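Local structure of thioesterase superfamily protein (Sulfolobus solfataricus, 2GF6) at residues V59-H64 and I110-N115; Y7-V12 and F33-E38. The protein is a putative thioesterase of the hot-dog superfamily that binds coenzyme A and probably hydrolyses fatty acyl-CoA thioesters. One frame throughout, in Å; residues are numbered along the deposited sequence.

Interaction 1. Residues V59-H64 and I110-N115; sequences VIAESH and IQIAIN. With COA (coenzyme A), chain E.
The adenine of coenzyme A lays one face on aliphatic side chains of both strands, which are antiparallel neighbours in the curved sheet of the hot-dog fold. Ile110 CG2, Ala61 CB and Ile112 CD1 line that face, the last 3.6 Å from C8A. The amino group N6A meets the Glu62 carboxylate, with OE1 2.8 Å away. OE2 turns to Tyr108 and to His64 of the second subunit, so Glu62 joins the ligand to the interface with that subunit. The flat amide of Gln111 lies on the other face of the sheet. Its NE2 rests 3.7 Å from Ile60 CG1, and its OE1 bonds Tyr49. An alanine at Gln111 would probably cost the bond to Tyr49 and leave Ile60 CG1 less well packed.

Val59 pairs with Ile112 through two backbone bonds, Val59 N to Ile112 O being 3.0 Å. Beyond it a classic beta bulge sets Ala61 and Glu62 opposite Ile110. Ala61 N reaches Ile110 O (170° at the hydrogen), and Ile110 N returns to Glu62 O. The bulge lets Ala61 and Glu62 both face the adenine. The pantetheine arm is held at Ile60 O, which accepts N4P at 2.8 Å. The Val59 and Ile114 side chains cross at about a right angle, and CG1 of the first touches CD1 of the second. Packing under the nucleotide is tight: Ala61 CB sits 3.5 Å from Ile112 CD1.

Interaction 2. Residues Y7-V12 and F33-E38; sequences YVFEDV and FTNTIE
Segment 33-38 lies in the long helix 26-45 of the hot-dog fold, which the sheet wraps around. Strand 8-12 passes beside it at 142°, with the short axes 8.3 Å apart. Phe33 starts the walk on the side of the helix that faces the sheet, where its ring meets that of Phe95; Ile37, one turn on, lies on that side too.

Asn35 turns toward the strand and makes two contacts. Its CB sits over one face of the Phe9 ring near the rim, 3.5 Å from both CE2 and CZ. Its CG is anti to the carbonyl carbon, which carries the amide past the ring to Asp11. The ring and amide planes are 52° apart. Asn35 ND2 donates to Asp11 OD2 at 3.2 Å, a bent bond (142° at the hydrogen) that meets the oxygen nearly along its C-O axis. The same OD2 lies at the edge of the Phe9 ring and forms a salt bridge with Arg31, while OD1 takes the backbone N of Val12 on its anti lone pair. The carboxylate is thus gripped at both oxygens, which probably favours its charged form. Asn35 OD1 bonds Tyr16 of the third subunit.

Thr36 follows and backs the start of the Phe9 side chain. Thr36 N and Asn35 O stand over the rim of the same ring face that Asn35 CB covers. Phe9 CG is anti to its backbone N, which lays the ring along the helix backbone. Thr36 OG1, bonded to Phe32 O one turn earlier, lies 3.4 Å from Phe9 CB.

Interaction 2 closes along the chain before interaction 1 opens, and their centres lie 18 Å apart. Both belong to one hot-dog unit. Strands 56-67 and 102-115 of interaction 1 and strand 8-12 of interaction 2 are parts of the same antiparallel sheet, and helix 26-45 packs against it. The two contacts touch where Gln111 OE1 comes 4.2 Å from Ile37 CG2. Tyr49 joins them too, bonding Gln111 and packing on Ile37. Their surroundings differ. Interaction 1 carries coenzyme A and runs into the sheet of the second subunit, while interaction 2 lies away from the bound coenzyme A and meets the third subunit.

Interaction 1. Residues V59-H64 and I110-N115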
# COMPACT_ATOMS: atom_id res chain seq x y z
N VAL A 59 1.22 16.87 10.05
CA VAL A 59 0.22 16.35 9.11
C VAL A 59 0.30 17.12 7.81
O VAL A 59 0.46 18.34 7.84
CB VAL A 59 -1.25 16.38 9.70
CG1 VAL A 59 -1.31 15.65 11.05
CG2 VAL A 59 -1.81 17.78 9.81
N ILE A 60 0.14 16.40 6.69
CA ILE A 60 0.20 16.98 5.33
C ILE A 60 -1.05 17.81 5.01
O ILE A 60 -2.18 17.34 5.15
CB ILE A 60 0.36 15.86 4.26
CG1 ILE A 60 1.64 15.06 4.50
CG2 ILE A 60 0.38 16.41 2.83
CD1 ILE A 60 1.66 13.72 3.83
N ALA A 61 -0.83 19.05 4.59
CA ALA A 61 -1.89 19.96 4.18
C ALA A 61 -2.03 20.05 2.69
O ALA A 61 -3.06 20.49 2.18
CB ALA A 61 -1.56 21.32 4.71
N GLU A 62 -0.98 19.70 1.96
CA GLU A 62 -1.02 19.88 0.53
C GLU A 62 0.10 19.10 -0.06
O GLU A 62 1.17 19.04 0.54
CB GLU A 62 -0.84 21.37 0.17
CG GLU A 62 -0.90 21.59 -1.34
CD GLU A 62 -0.85 23.03 -1.76
OE1 GLU A 62 -0.99 23.89 -0.85
OE2 GLU A 62 -0.65 23.27 -2.99
N SER A 63 -0.14 18.49 -1.23
CA SER A 63 0.91 17.78 -1.95
C SER A 63 0.87 18.10 -3.43
O SER A 63 -0.18 18.34 -3.98
CB SER A 63 0.85 16.26 -1.74
OG SER A 63 -0.44 15.73 -2.01
N HIS A 64 2.04 18.13 -4.04
CA HIS A 64 2.17 18.37 -5.44
C HIS A 64 3.36 17.64 -6.02
O HIS A 64 4.42 17.62 -5.40
CB HIS A 64 2.36 19.85 -5.68
CG HIS A 64 2.38 20.21 -7.13
ND1 HIS A 64 3.51 20.65 -7.77
CD2 HIS A 64 1.43 20.08 -8.08
CE1 HIS A 64 3.23 20.86 -9.04
NE2 HIS A 64 1.98 20.50 -9.27
N ILE A 110 3.53 20.03 1.96
CA ILE A 110 3.47 21.01 2.98
C ILE A 110 2.96 20.37 4.25
O ILE A 110 1.91 19.75 4.28
CB ILE A 110 2.60 22.15 2.52
CG1 ILE A 110 3.34 22.86 1.37
CG2 ILE A 110 2.20 23.04 3.70
CD1 ILE A 110 2.70 24.07 0.86
N GLN A 111 3.73 20.54 5.31
CA GLN A 111 3.40 19.95 6.58
C GLN A 111 3.19 20.98 7.65
O GLN A 111 3.86 21.99 7.69
CB GLN A 111 4.45 18.92 6.97
CG GLN A 111 4.23 17.69 6.14
CD GLN A 111 4.88 16.49 6.69
OE1 GLN A 111 6.10 16.34 6.56
NE2 GLN A 111 4.09 15.60 7.27
N ILE A 112 2.21 20.69 8.50
CA ILE A 112 1.80 21.58 9.55
C ILE A 112 1.94 20.84 10.86
O ILE A 112 1.54 19.69 10.97
CB ILE A 112 0.35 22.09 9.32
CG1 ILE A 112 0.20 22.73 7.94
CG2 ILE A 112 -0.08 23.09 10.39
CD1 ILE A 112 -1.20 23.17 7.64
N ALA A 113 2.53 21.52 11.85
CA ALA A 113 2.60 21.04 13.21
C ALA A 113 1.23 21.22 13.89
O ALA A 113 0.59 22.27 13.76
CB ALA A 113 3.69 21.81 13.96
N ILE A 114 0.77 20.16 14.56
CA ILE A 114 -0.51 20.20 15.26
C ILE A 114 -0.47 19.59 16.64
O ILE A 114 0.38 18.75 16.94
CB ILE A 114 -1.65 19.51 14.44
CG1 ILE A 114 -1.46 17.98 14.35
CG2 ILE A 114 -1.74 20.10 13.09
CD1 ILE A 114 -2.70 17.22 13.87
N ASN A 115 -1.41 20.02 17.48
CA ASN A 115 -1.80 19.26 18.63
C ASN A 115 -2.96 18.28 18.24
O ASN A 115 -4.04 18.70 17.77
CB ASN A 115 -2.16 20.20 19.77
CG ASN A 115 -2.33 19.48 21.06
OD1 ASN A 115 -2.97 18.43 21.11
ND2 ASN A 115 -1.75 20.00 22.10
N1A COA E . 0.22 25.97 2.39
C2A COA E . 0.78 26.89 3.27
N3A COA E . 0.16 27.16 4.48
C4A COA E . -0.99 26.51 4.77
C5A COA E . -1.55 25.58 3.90
C6A COA E . -0.94 25.30 2.70
N6A COA E . -1.62 24.59 1.80
N7A COA E . -2.68 25.10 4.48
C8A COA E . -2.83 25.68 5.69
N9A COA E . -1.79 26.56 5.87
C1B COA E . -1.59 27.54 6.94
C2B COA E . -2.73 28.50 7.15
O2B COA E . -2.68 29.59 6.28
C3B COA E . -2.47 28.95 8.56
O3B COA E . -1.53 30.01 8.48
P3B COA E . -1.34 31.15 9.61
O7A COA E . -0.02 30.88 10.31
O8A COA E . -2.45 31.19 10.63
O9A COA E . -1.21 32.47 8.89
C4B COA E . -1.84 27.73 9.23
O4B COA E . -1.45 26.88 8.16
C5B COA E . -2.80 26.97 10.11
O5B COA E . -3.86 26.53 9.31
P1A COA E . -5.39 26.67 9.76
O1A COA E . -6.31 26.87 8.59
O2A COA E . -5.55 27.73 10.81
O3A COA E . -5.67 25.18 10.28
P2A COA E . -6.04 24.66 11.74
O4A COA E . -7.47 24.84 12.16
O5A COA E . -5.11 25.08 12.85
O6A COA E . -5.84 23.11 11.46
CBP COA E . -5.70 21.19 10.23
CCP COA E . -5.18 22.61 10.31
CDP COA E . -7.18 21.22 10.62
CEP COA E . -4.89 20.36 11.21
CAP COA E . -5.59 20.68 8.80
OAP COA E . -6.38 21.44 7.91
C9P COA E . -6.03 19.26 8.65
O9P COA E . -6.48 18.45 9.71
N8P COA E . -5.96 18.83 7.42
C7P COA E . -6.12 17.42 7.19
C6P COA E . -4.78 16.89 6.75
C5P COA E . -4.90 15.46 6.31
O5P COA E . -5.89 14.73 6.56
N4P COA E . -3.83 15.10 5.63
C3P COA E . -3.90 13.94 4.80
C2P COA E . -2.65 13.84 3.97
S1P COA E . -2.75 12.36 3.04

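Interaction 2. Residues Y7-V12 and F33-E38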
# COMPACT_ATOMS: atom_id res chain seq x y z
N TYR A 7 20.18 16.48 3.36
CA TYR A 7 19.24 16.84 2.33
C TYR A 7 19.24 15.81 1.23
O TYR A 7 18.40 15.91 0.35
CB TYR A 7 19.58 18.22 1.76
CG TYR A 7 19.52 19.32 2.81
CD1 TYR A 7 18.31 19.69 3.39
CD2 TYR A 7 20.65 19.98 3.21
CE1 TYR A 7 18.25 20.68 4.36
CE2 TYR A 7 20.60 20.97 4.17
CZ TYR A 7 19.40 21.32 4.74
OH TYR A 7 19.34 22.32 5.70
N VAL A 8 20.18 14.85 1.28
CA VAL A 8 20.34 13.82 0.24
C VAL A 8 19.95 12.45 0.80
O VAL A 8 20.47 12.02 1.83
CB VAL A 8 21.81 13.74 -0.28
CG1 VAL A 8 21.90 12.90 -1.56
CG2 VAL A 8 22.39 15.13 -0.52
N PHE A 9 19.05 11.76 0.10
CA PHE A 9 18.65 10.40 0.44
C PHE A 9 18.68 9.50 -0.78
O PHE A 9 18.19 9.90 -1.83
CB PHE A 9 17.22 10.41 1.01
CG PHE A 9 16.72 9.04 1.42
CD1 PHE A 9 17.16 8.47 2.60
CD2 PHE A 9 15.83 8.35 0.63
CE1 PHE A 9 16.71 7.22 2.99
CE2 PHE A 9 15.38 7.10 1.01
CZ PHE A 9 15.84 6.52 2.20
N GLU A 10 19.20 8.28 -0.65
CA GLU A 10 19.18 7.34 -1.76
C GLU A 10 18.32 6.12 -1.48
O GLU A 10 18.30 5.61 -0.36
CB GLU A 10 20.60 6.88 -2.12
CG GLU A 10 21.58 8.00 -2.17
CD GLU A 10 22.81 7.60 -2.92
OE1 GLU A 10 23.56 6.73 -2.44
OE2 GLU A 10 22.99 8.15 -4.02
N ASP A 11 17.61 5.66 -2.52
CA ASP A 11 16.71 4.53 -2.42
C ASP A 11 16.70 3.76 -3.74
O ASP A 11 17.29 4.18 -4.72
CB ASP A 11 15.30 5.00 -2.03
CG ASP A 11 14.63 4.08 -1.00
OD1 ASP A 11 14.85 2.84 -1.08
OD2 ASP A 11 13.91 4.59 -0.11
N VAL A 12 16.03 2.62 -3.74
CA VAL A 12 15.98 1.72 -4.91
C VAL A 12 14.52 1.30 -5.12
O VAL A 12 13.79 1.08 -4.13
CB VAL A 12 16.94 0.50 -4.71
CG1 VAL A 12 16.50 -0.36 -3.53
CG2 VAL A 12 17.06 -0.34 -5.97
N PHE A 33 9.72 10.19 -0.48
CA PHE A 33 9.90 11.52 0.07
C PHE A 33 9.73 11.51 1.61
O PHE A 33 10.46 12.22 2.33
CB PHE A 33 9.10 12.59 -0.71
CG PHE A 33 7.59 12.54 -0.57
CD1 PHE A 33 6.97 12.68 0.67
CD2 PHE A 33 6.79 12.50 -1.69
CE1 PHE A 33 5.58 12.69 0.79
CE2 PHE A 33 5.40 12.52 -1.58
CZ PHE A 33 4.80 12.62 -0.34
N THR A 34 8.86 10.62 2.10
CA THR A 34 8.73 10.36 3.55
C THR A 34 10.06 9.88 4.15
O THR A 34 10.52 10.40 5.15
CB THR A 34 7.60 9.34 3.82
OG1 THR A 34 6.42 9.83 3.20
CG2 THR A 34 7.32 9.16 5.35
N ASN A 35 10.69 8.90 3.52
CA ASN A 35 12.01 8.50 3.95
C ASN A 35 12.98 9.67 3.91
O ASN A 35 13.78 9.86 4.83
CB ASN A 35 12.54 7.37 3.06
CG ASN A 35 11.82 6.06 3.28
OD1 ASN A 35 11.23 5.82 4.34
ND2 ASN A 35 11.87 5.20 2.27
N THR A 36 12.92 10.47 2.86
CA THR A 36 13.86 11.61 2.76
C THR A 36 13.62 12.60 3.91
O THR A 36 14.57 13.04 4.59
CB THR A 36 13.77 12.29 1.39
OG1 THR A 36 14.00 11.32 0.37
CG2 THR A 36 14.79 13.39 1.23
N ILE A 37 12.35 12.94 4.14
CA ILE A 37 11.97 13.91 5.18
C ILE A 37 12.23 13.35 6.58
O ILE A 37 12.78 14.04 7.45
CB ILE A 37 10.52 14.35 5.06
CG1 ILE A 37 10.36 15.18 3.79
CG2 ILE A 37 10.13 15.18 6.29
CD1 ILE A 37 8.94 15.32 3.31
N GLU A 38 11.87 12.09 6.79
CA GLU A 38 12.12 11.45 8.05
C GLU A 38 13.61 11.50 8.36
O GLU A 38 13.96 11.81 9.49
CB GLU A 38 11.63 10.01 8.05
CG GLU A 38 11.88 9.31 9.38
CD GLU A 38 11.16 7.98 9.54
OE1 GLU A 38 10.50 7.46 8.60
OE2 GLU A 38 11.26 7.45 10.65